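Long-range contact in amidase, hydantoinase/carbamoylase family (Burkholderia vietnamiensis, PDB 5I4M), which probably hydrolyses N-carbamoyl-L-amino acids to free amino acids, as a two-zinc hydrolase of the peptidase M20 family: residues 227-232 / 372-377. Residues are numbered along the deposited sequence; the frame is centred on the assembly and turned at random.
With 3PG (3-phosphoglyceric acid), chain E.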
loop_
_atom_site.group_PDB
_atom_site.type_symbol
_atom_site.label_atom_id
_atom_site.label_comp_id
_atom_site.label_asym_id
_atom_site.label_seq_id
_atom_site.Cartn_x
_atom_site.Cartn_y
_atom_site.Cartn_z
ATOM N N VAL A 227 -32.729 -11.982 17.278
ATOM C CA VAL A 227 -33.514 -10.851 17.762
ATOM C C VAL A 227 -32.508 -9.819 18.263
ATOM O O VAL A 227 -31.971 -9.938 19.368
ATOM C CB VAL A 227 -34.508 -11.273 18.849
ATOM C CG1 VAL A 227 -35.303 -10.079 19.356
ATOM C CG2 VAL A 227 -35.460 -12.338 18.297
ATOM N N VAL A 228 -32.203 -8.828 17.432
ATOM C CA VAL A 228 -31.102 -7.921 17.745
ATOM C C VAL A 228 -31.579 -6.901 18.766
ATOM O O VAL A 228 -32.498 -6.120 18.493
ATOM C CB VAL A 228 -30.578 -7.219 16.487
ATOM C CG1 VAL A 228 -29.323 -6.411 16.837
ATOM C CG2 VAL A 228 -30.271 -8.237 15.386
ATOM N N THR A 229 -30.929 -6.885 19.929
ATOM C CA THR A 229 -31.321 -6.016 21.031
ATOM C C THR A 229 -30.436 -4.794 21.174
ATOM O O THR A 229 -30.884 -3.786 21.727
ATOM C CB THR A 229 -31.278 -6.783 22.357
ATOM O OG1 THR A 229 -29.936 -7.224 22.595
ATOM C CG2 THR A 229 -32.207 -7.991 22.308
ATOM N N ASP A 230 -29.191 -4.877 20.708
ATOM C CA ASP A 230 -28.185 -3.840 20.894
ATOM C C ASP A 230 -27.221 -3.889 19.720
ATOM O O ASP A 230 -27.175 -4.862 18.967
ATOM C CB ASP A 230 -27.393 -4.034 22.192
ATOM C CG ASP A 230 -28.266 -4.036 23.424
ATOM O OD1 ASP A 230 -28.811 -5.111 23.767
ATOM O OD2 ASP A 230 -28.376 -2.968 24.071
ATOM N N ALA A 231 -26.434 -2.831 19.584
ATOM C CA ALA A 231 -25.356 -2.777 18.606
ATOM C C ALA A 231 -24.138 -2.211 19.316
ATOM O O ALA A 231 -24.253 -1.202 20.016
ATOM C CB ALA A 231 -25.729 -1.913 17.399
ATOM N N GLN A 232 -22.989 -2.868 19.174
ATOM C CA GLN A 232 -21.849 -2.425 19.956
ATOM C C GLN A 232 -21.328 -1.097 19.411
ATOM O O GLN A 232 -21.650 -0.687 18.297
ATOM C CB GLN A 232 -20.750 -3.487 19.961
ATOM C CG GLN A 232 -19.958 -3.597 18.677
ATOM C CD GLN A 232 -18.783 -4.552 18.832
ATOM O OE1 GLN A 232 -18.279 -4.748 19.939
ATOM N NE2 GLN A 232 -18.363 -5.160 17.733
ATOM N N ASP A 372 -31.682 -13.741 21.495
ATOM C CA ASP A 372 -31.262 -12.346 21.542
ATOM C C ASP A 372 -29.795 -12.241 21.144
ATOM O O ASP A 372 -28.984 -13.108 21.473
ATOM C CB ASP A 372 -31.445 -11.775 22.952
ATOM C CG ASP A 372 -32.894 -11.599 23.338
ATOM O OD1 ASP A 372 -33.777 -11.795 22.481
ATOM O OD2 ASP A 372 -33.149 -11.245 24.513
ATOM N N ILE A 373 -29.438 -11.155 20.452
ATOM C CA ILE A 373 -28.064 -11.014 19.987
ATOM C C ILE A 373 -27.685 -9.539 19.879
ATOM O O ILE A 373 -28.533 -8.664 19.669
ATOM C CB ILE A 373 -27.870 -11.755 18.644
ATOM C CG1 ILE A 373 -26.382 -11.878 18.308
ATOM C CG2 ILE A 373 -28.666 -11.065 17.546
ATOM C CD1 ILE A 373 -26.059 -13.018 17.328
ATOM N N VAL A 374 -26.387 -9.270 20.046
ATOM C CA VAL A 374 -25.817 -7.933 19.930
ATOM C C VAL A 374 -25.086 -7.839 18.598
ATOM O O VAL A 374 -24.256 -8.698 18.272
ATOM C CB VAL A 374 -24.868 -7.635 21.105
ATOM C CG1 VAL A 374 -24.228 -6.238 20.953
ATOM C CG2 VAL A 374 -25.618 -7.749 22.430
ATOM N N SER A 375 -25.404 -6.813 17.817
ATOM C CA SER A 375 -24.744 -6.637 16.526
ATOM C C SER A 375 -23.285 -6.226 16.718
ATOM O O SER A 375 -22.985 -5.263 17.433
ATOM C CB SER A 375 -25.485 -5.588 15.697
ATOM O OG SER A 375 -24.794 -5.300 14.487
ATOM N N GLY A 376 -22.379 -6.951 16.061
ATOM C CA GLY A 376 -20.966 -6.647 16.157
ATOM C C GLY A 376 -20.541 -5.643 15.107
ATOM O O GLY A 376 -19.516 -4.967 15.253
ATOM N N ALA A 377 -21.316 -5.549 14.032
ATOM C CA ALA A 377 -21.078 -4.546 13.005
ATOM C C ALA A 377 -21.969 -3.334 13.241
ATOM O O ALA A 377 -22.928 -3.375 14.020
ATOM C CB ALA A 377 -21.345 -5.116 11.609
HETATM C C1 3PG E . -18.816 -1.871 10.050
HETATM O O1 3PG E . -17.648 -2.136 9.712
HETATM O O2 3PG E . -19.358 -2.376 11.057
HETATM C C2 3PG E . -19.586 -0.901 9.203
HETATM O O3 3PG E . -20.679 -0.343 9.954
HETATM C C3 3PG E . -20.134 -1.648 8.009
HETATM O O1P 3PG E . -21.076 -2.626 8.456
HETATM P P 3PG E . -21.527 -3.825 7.436
HETATM O O2P 3PG E . -21.801 -3.170 6.103
HETATM O O3P 3PG E . -20.312 -4.742 7.397
HETATM O O4P 3PG E . -22.787 -4.408 8.099
HETATM O O HOH W 1 -22.774 -1.384 15.985
#
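Val228 and Ile373 meet methyl to methyl, CG2 to CG2 at 3.9 Å, on one face of a parallel strand pair, and the step after them illustrates a beta bulge in an M20-family fold. From this pair to the next firm one, Ala231 with Ser375, the first strand takes three residue steps and the second two. At Thr229 the backbone has a helix-like psi (-25°), and the side chain points toward the partner strand instead of to a face of the sheet. The side chains of Thr229 and Asp372 cross at about a right angle, with Thr229 CG2 3.8 Å from Asp372 CG, while Thr229 OG1 donates a hydrogen bond to Asp230 OD1 on the anti side of the carboxylate. The Asp372 side chain runs next to that of Val227 in the same direction, its OD1 3.7 Å from Val227 CB and in a salt bridge with Arg360 of helix 353-365, which packs on Val227. On the other face, Val228, Ile373 and Ser375 all touch Phe394 of strand 390-395.

Backbone bonds span the bulge: Ile373 N donates to Val227 O and Thr229 N to Ile373 O, then Ser375 N to Asp230 O at 2.9 Å and Gln232 N to Ser375 O. Beyond the strands the side chain of Gln232 takes over. Its amide comes to Gly376, where NE2 reaches Gly376 O at 2.7 Å, in the carbonyl plane and on a lone pair, with the acceptor almost in the amide plane. Arg309 NH1, which also binds 3-phosphoglyceric acid, grips the same oxygen, making Gln232 a second-shell neighbour of the ligand pocket. Just beyond, Ala377 O accepts hydrogen bonds from Ser375 OG and from a water that also donates to Gln232 O, while Ala377 CB rests 3.4 Å from O2 of the ligand.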